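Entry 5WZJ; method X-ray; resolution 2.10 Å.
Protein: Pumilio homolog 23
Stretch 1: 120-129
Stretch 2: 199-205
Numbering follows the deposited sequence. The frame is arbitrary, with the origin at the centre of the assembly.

Stretch 1 (120-129) AYSVIEEALH
Stretch 2 199-205: QGFPGML

Phe-201 forms the apolar centre of the contact, its CA-CB bond directed toward the 120-129 stretch and its side chain in the m rotamer (chi1 -52°, chi2 84°). Leu-128 (m, t) covers one face of the ring: CD1 lies 3.9 Å from the ring centroid, 24° off the normal, in a CH-pi contact, and 3.6 Å from Phe-201 CD1. Ile-124 (m, t) brings CG2 to 3.4 Å from Phe-201 CZ, while Glu-125 adds the aliphatic base of its side chain, CB standing 3.8 Å from Phe-201 CD2.

Residues 121-129 are helical, with phi/psi near -62/-43 and successive i to i+4 hydrogen bonds, from Ile-124 N to Ala-120 O (3.0 Å) through His-129 N to Glu-125 O (2.8 Å). In the second stretch, Gly-200 has a positive phi (72/-152) and Phe-201 is extended (-126/77) at the N-cap position of a helix beginning at Pro-202. Leu-205 N donates to Phe-201 O at 3.0 Å, closing the first turn. The register pairs Glu-125 with Phe-201 (CA-CA 6.9 Å) and His-129 with Met-204 (CA-CA 7.0 Å), so both chains advance in the same sense along the contact.

One turn beyond Phe-201, Met-204 (t, p, p) packs its CG 4.1 Å from Leu-128 CB. Its curled side chain places SD 3.7 Å from His-129 CA and CE 3.8 Å from Glu-125 O. SD also approaches the edge of the His-129 ring, 5.2 Å from its centroid.

At the other end, Tyr-121 (t, chi2 86°) forms an offset stack with Phe-201, centroids 4.7 Å apart and planes at 27°; Tyr-121 CE1 and Phe-201 CE2 are 3.4 Å apart. The phenol thereby reaches the polar edge, where Tyr-121 OH donates a hydrogen bond to Gly-200 O at 3.3 Å, satisfying a loop carbonyl beside the apolar cluster.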

ATOM      1  N   ALA A 120      11.791 -28.529 -10.562  1.00 26.01           N
ATOM      2  CA  ALA A 120      11.989 -28.438  -9.119  1.00 28.12           C
ATOM      3  C   ALA A 120      10.710 -28.642  -8.318  1.00 25.29           C
ATOM      4  O   ALA A 120      10.773 -28.650  -7.084  1.00 24.25           O
ATOM      5  CB  ALA A 120      12.593 -27.071  -8.763  1.00 16.87           C
ATOM      6  N   TYR A 121       9.563 -28.811  -8.985  1.00 25.62           N
ATOM      7  CA  TYR A 121       8.277 -28.693  -8.306  1.00 25.26           C
ATOM      8  C   TYR A 121       8.158 -29.659  -7.135  1.00 25.39           C
ATOM      9  O   TYR A 121       7.833 -29.248  -6.018  1.00 24.20           O
ATOM     10  CB  TYR A 121       7.122 -28.924  -9.283  1.00 27.01           C
ATOM     11  CG  TYR A 121       5.777 -28.674  -8.634  1.00 25.98           C
ATOM     12  CD1 TYR A 121       5.247 -27.394  -8.596  1.00 29.89           C
ATOM     13  CD2 TYR A 121       5.051 -29.710  -8.039  1.00 27.71           C
ATOM     14  CE1 TYR A 121       4.026 -27.140  -7.995  1.00 38.16           C
ATOM     15  CE2 TYR A 121       3.819 -29.465  -7.428  1.00 34.15           C
ATOM     16  CZ  TYR A 121       3.320 -28.169  -7.412  1.00 36.16           C
ATOM     17  OH  TYR A 121       2.114 -27.882  -6.823  1.00 44.48           O
ATOM     18  N   SER A 122       8.383 -30.957  -7.373  1.00 24.20           N
ATOM     19  CA  SER A 122       8.116 -31.942  -6.327  1.00 26.62           C
ATOM     20  C   SER A 122       9.147 -31.893  -5.214  1.00 28.65           C
ATOM     21  O   SER A 122       8.825 -32.191  -4.058  1.00 23.85           O
ATOM     22  CB  SER A 122       8.056 -33.353  -6.914  1.00 33.82           C
ATOM     23  OG  SER A 122       6.769 -33.579  -7.463  1.00 42.15           O
ATOM     24  N   VAL A 123      10.390 -31.552  -5.536  1.00 23.60           N
ATOM     25  CA  VAL A 123      11.397 -31.428  -4.492  1.00 21.42           C
ATOM     26  C   VAL A 123      11.066 -30.246  -3.578  1.00 21.88           C
ATOM     27  O   VAL A 123      11.178 -30.343  -2.351  1.00 22.84           O
ATOM     28  CB  VAL A 123      12.789 -31.320  -5.141  1.00 22.09           C
ATOM     29  CG1 VAL A 123      13.825 -31.056  -4.126  1.00 32.15           C
ATOM     30  CG2 VAL A 123      13.119 -32.632  -5.858  1.00 30.57           C
ATOM     31  N   ILE A 124      10.612 -29.129  -4.152  1.00 20.86           N
ATOM     32  CA  ILE A 124      10.202 -27.994  -3.326  1.00 22.45           C
ATOM     33  C   ILE A 124       9.012 -28.378  -2.456  1.00 20.91           C
ATOM     34  O   ILE A 124       8.992 -28.117  -1.249  1.00 18.49           O
ATOM     35  CB  ILE A 124       9.875 -26.770  -4.200  1.00 23.41           C
ATOM     36  CG1 ILE A 124      11.108 -26.292  -4.970  1.00 23.77           C
ATOM     37  CG2 ILE A 124       9.347 -25.630  -3.330  1.00 18.57           C
ATOM     38  CD1 ILE A 124      10.796 -25.170  -5.943  1.00 20.39           C
ATOM     39  N   GLU A 125       7.994 -28.997  -3.068  1.00 18.75           N
ATOM     40  CA  GLU A 125       6.792 -29.365  -2.328  1.00 21.21           C
ATOM     41  C   GLU A 125       7.119 -30.271  -1.151  1.00 17.73           C
ATOM     42  O   GLU A 125       6.537 -30.130  -0.074  1.00 16.75           O
ATOM     43  CB  GLU A 125       5.781 -30.046  -3.255  1.00 23.54           C
ATOM     44  CG  GLU A 125       4.490 -30.446  -2.564  1.00 30.08           C
ATOM     45  CD  GLU A 125       3.624 -31.321  -3.442  1.00 39.63           C
ATOM     46  OE1 GLU A 125       4.116 -32.372  -3.905  1.00 41.62           O
ATOM     47  OE2 GLU A 125       2.462 -30.945  -3.687  1.00 42.74           O
ATOM     48  N   GLU A 126       8.048 -31.210  -1.334  1.00 17.39           N
ATOM     49  CA  GLU A 126       8.421 -32.095  -0.235  1.00 19.25           C
ATOM     50  C   GLU A 126       9.109 -31.321   0.893  1.00 25.14           C
ATOM     51  O   GLU A 126       8.872 -31.598   2.076  1.00 19.63           O
ATOM     52  CB  GLU A 126       9.323 -33.213  -0.765  1.00 24.41           C
ATOM     53  CG  GLU A 126       9.907 -34.138   0.287  1.00 27.35           C
ATOM     54  CD  GLU A 126      10.830 -35.212  -0.327  1.00 46.13           C
ATOM     55  OE1 GLU A 126      11.622 -34.886  -1.248  1.00 45.16           O
ATOM     56  OE2 GLU A 126      10.755 -36.383   0.109  1.00 51.96           O
ATOM     57  N   ALA A 127       9.980 -30.358   0.553  1.00 18.27           N
ATOM     58  CA  ALA A 127      10.612 -29.542   1.592  1.00 15.87           C
ATOM     59  C   ALA A 127       9.571 -28.720   2.346  1.00 15.95           C
ATOM     60  O   ALA A 127       9.602 -28.642   3.579  1.00 21.61           O
ATOM     61  CB  ALA A 127      11.676 -28.628   0.979  1.00 14.15           C
ATOM     62  N   LEU A 128       8.627 -28.115   1.619  1.00 20.49           N
ATOM     63  CA  LEU A 128       7.546 -27.390   2.280  1.00 19.67           C
ATOM     64  C   LEU A 128       6.718 -28.315   3.166  1.00 22.63           C
ATOM     65  O   LEU A 128       6.334 -27.941   4.281  1.00 22.41           O
ATOM     66  CB  LEU A 128       6.662 -26.704   1.244  1.00 14.35           C
ATOM     67  CG  LEU A 128       7.371 -25.620   0.436  1.00 20.64           C
ATOM     68  CD1 LEU A 128       6.493 -25.171  -0.702  1.00 19.37           C
ATOM     69  CD2 LEU A 128       7.722 -24.429   1.329  1.00 18.40           C
ATOM     70  N   HIS A 129       6.446 -29.538   2.705  1.00 21.32           N
ATOM     71  CA  HIS A 129       5.645 -30.443   3.523  1.00 21.53           C
ATOM     72  C   HIS A 129       6.316 -30.725   4.862  1.00 21.23           C
ATOM     73  O   HIS A 129       5.666 -30.689   5.915  1.00 17.10           O
ATOM     74  CB  HIS A 129       5.367 -31.752   2.785  1.00 29.22           C
ATOM     75  CG  HIS A 129       4.521 -32.704   3.574  1.00 39.26           C
ATOM     76  ND1 HIS A 129       3.168 -32.512   3.766  1.00 38.55           N
ATOM     77  CD2 HIS A 129       4.842 -33.828   4.258  1.00 46.91           C
ATOM     78  CE1 HIS A 129       2.685 -33.494   4.506  1.00 38.98           C
ATOM     79  NE2 HIS A 129       3.682 -34.303   4.824  1.00 51.76           N
ATOM     80  N   GLN A 199       1.752 -20.987 -10.086  1.00 47.57           N
ATOM     81  CA  GLN A 199       0.621 -21.681  -9.475  1.00 44.25           C
ATOM     82  C   GLN A 199       0.853 -21.930  -7.991  1.00 45.77           C
ATOM     83  O   GLN A 199      -0.109 -22.037  -7.220  1.00 43.03           O
ATOM     84  CB  GLN A 199       0.348 -23.004 -10.197  1.00 37.25           C
ATOM     85  N   GLY A 200       2.114 -22.017  -7.575  1.00 36.62           N
ATOM     86  CA  GLY A 200       2.425 -22.271  -6.187  1.00 30.55           C
ATOM     87  C   GLY A 200       2.108 -23.704  -5.817  1.00 27.67           C
ATOM     88  O   GLY A 200       2.118 -24.610  -6.653  1.00 22.83           O
ATOM     89  N   PHE A 201       1.799 -23.902  -4.536  1.00 22.19           N
ATOM     90  CA  PHE A 201       1.482 -25.213  -3.974  1.00 11.59           C
ATOM     91  C   PHE A 201       0.133 -25.066  -3.278  1.00 19.30           C
ATOM     92  O   PHE A 201       0.064 -24.952  -2.046  1.00 20.44           O
ATOM     93  CB  PHE A 201       2.603 -25.683  -3.045  1.00 18.43           C
ATOM     94  CG  PHE A 201       3.952 -25.623  -3.702  1.00 22.80           C
ATOM     95  CD1 PHE A 201       4.670 -24.440  -3.720  1.00 20.14           C
ATOM     96  CD2 PHE A 201       4.450 -26.720  -4.389  1.00 22.01           C
ATOM     97  CE1 PHE A 201       5.896 -24.350  -4.374  1.00 23.07           C
ATOM     98  CE2 PHE A 201       5.671 -26.644  -5.042  1.00 25.76           C
ATOM     99  CZ  PHE A 201       6.396 -25.455  -5.036  1.00 21.88           C
ATOM    100  N   PRO A 202      -0.962 -25.046  -4.050  1.00 24.10           N
ATOM    101  CA  PRO A 202      -2.275 -24.717  -3.463  1.00 23.77           C
ATOM    102  C   PRO A 202      -2.670 -25.638  -2.326  1.00 21.70           C
ATOM    103  O   PRO A 202      -3.171 -25.164  -1.298  1.00 15.50           O
ATOM    104  CB  PRO A 202      -3.238 -24.845  -4.660  1.00 29.03           C
ATOM    105  CG  PRO A 202      -2.386 -24.597  -5.859  1.00 30.36           C
ATOM    106  CD  PRO A 202      -1.039 -25.227  -5.511  1.00 28.49           C
ATOM    107  N   GLY A 203      -2.444 -26.944  -2.473  1.00 17.05           N
ATOM    108  CA  GLY A 203      -2.775 -27.864  -1.399  1.00 21.60           C
ATOM    109  C   GLY A 203      -1.943 -27.636  -0.145  1.00 24.09           C
ATOM    110  O   GLY A 203      -2.423 -27.847   0.971  1.00 14.75           O
ATOM    111  N   MET A 204      -0.685 -27.220  -0.309  1.00 22.77           N
ATOM    112  CA  MET A 204       0.157 -26.965   0.856  1.00 19.73           C
ATOM    113  C   MET A 204      -0.277 -25.690   1.576  1.00 13.37           C
ATOM    114  O   MET A 204      -0.317 -25.653   2.810  1.00 17.32           O
ATOM    115  CB  MET A 204       1.623 -26.879   0.436  1.00 20.10           C
ATOM    116  CG  MET A 204       2.605 -26.954   1.604  1.00 16.66           C
ATOM    117  SD  MET A 204       2.648 -28.599   2.364  1.00 22.72           S
ATOM    118  CE  MET A 204       2.907 -29.622   0.909  1.00 22.01           C
ATOM    119  N   LEU A 205      -0.596 -24.633   0.821  1.00 14.36           N
ATOM    120  CA  LEU A 205      -1.114 -23.412   1.436  1.00 16.57           C
ATOM    121  C   LEU A 205      -2.372 -23.707   2.247  1.00 22.07           C
ATOM    122  O   LEU A 205      -2.487 -23.302   3.413  1.00 18.21           O
ATOM    123  CB  LEU A 205      -1.395 -22.360   0.364  1.00 12.05           C
ATOM    124  CG  LEU A 205      -1.969 -21.020   0.846  1.00 13.11           C
ATOM    125  CD1 LEU A 205      -0.997 -20.327   1.805  1.00 14.83           C
ATOM    126  CD2 LEU A 205      -2.281 -20.101  -0.324  1.00 19.22           C
TER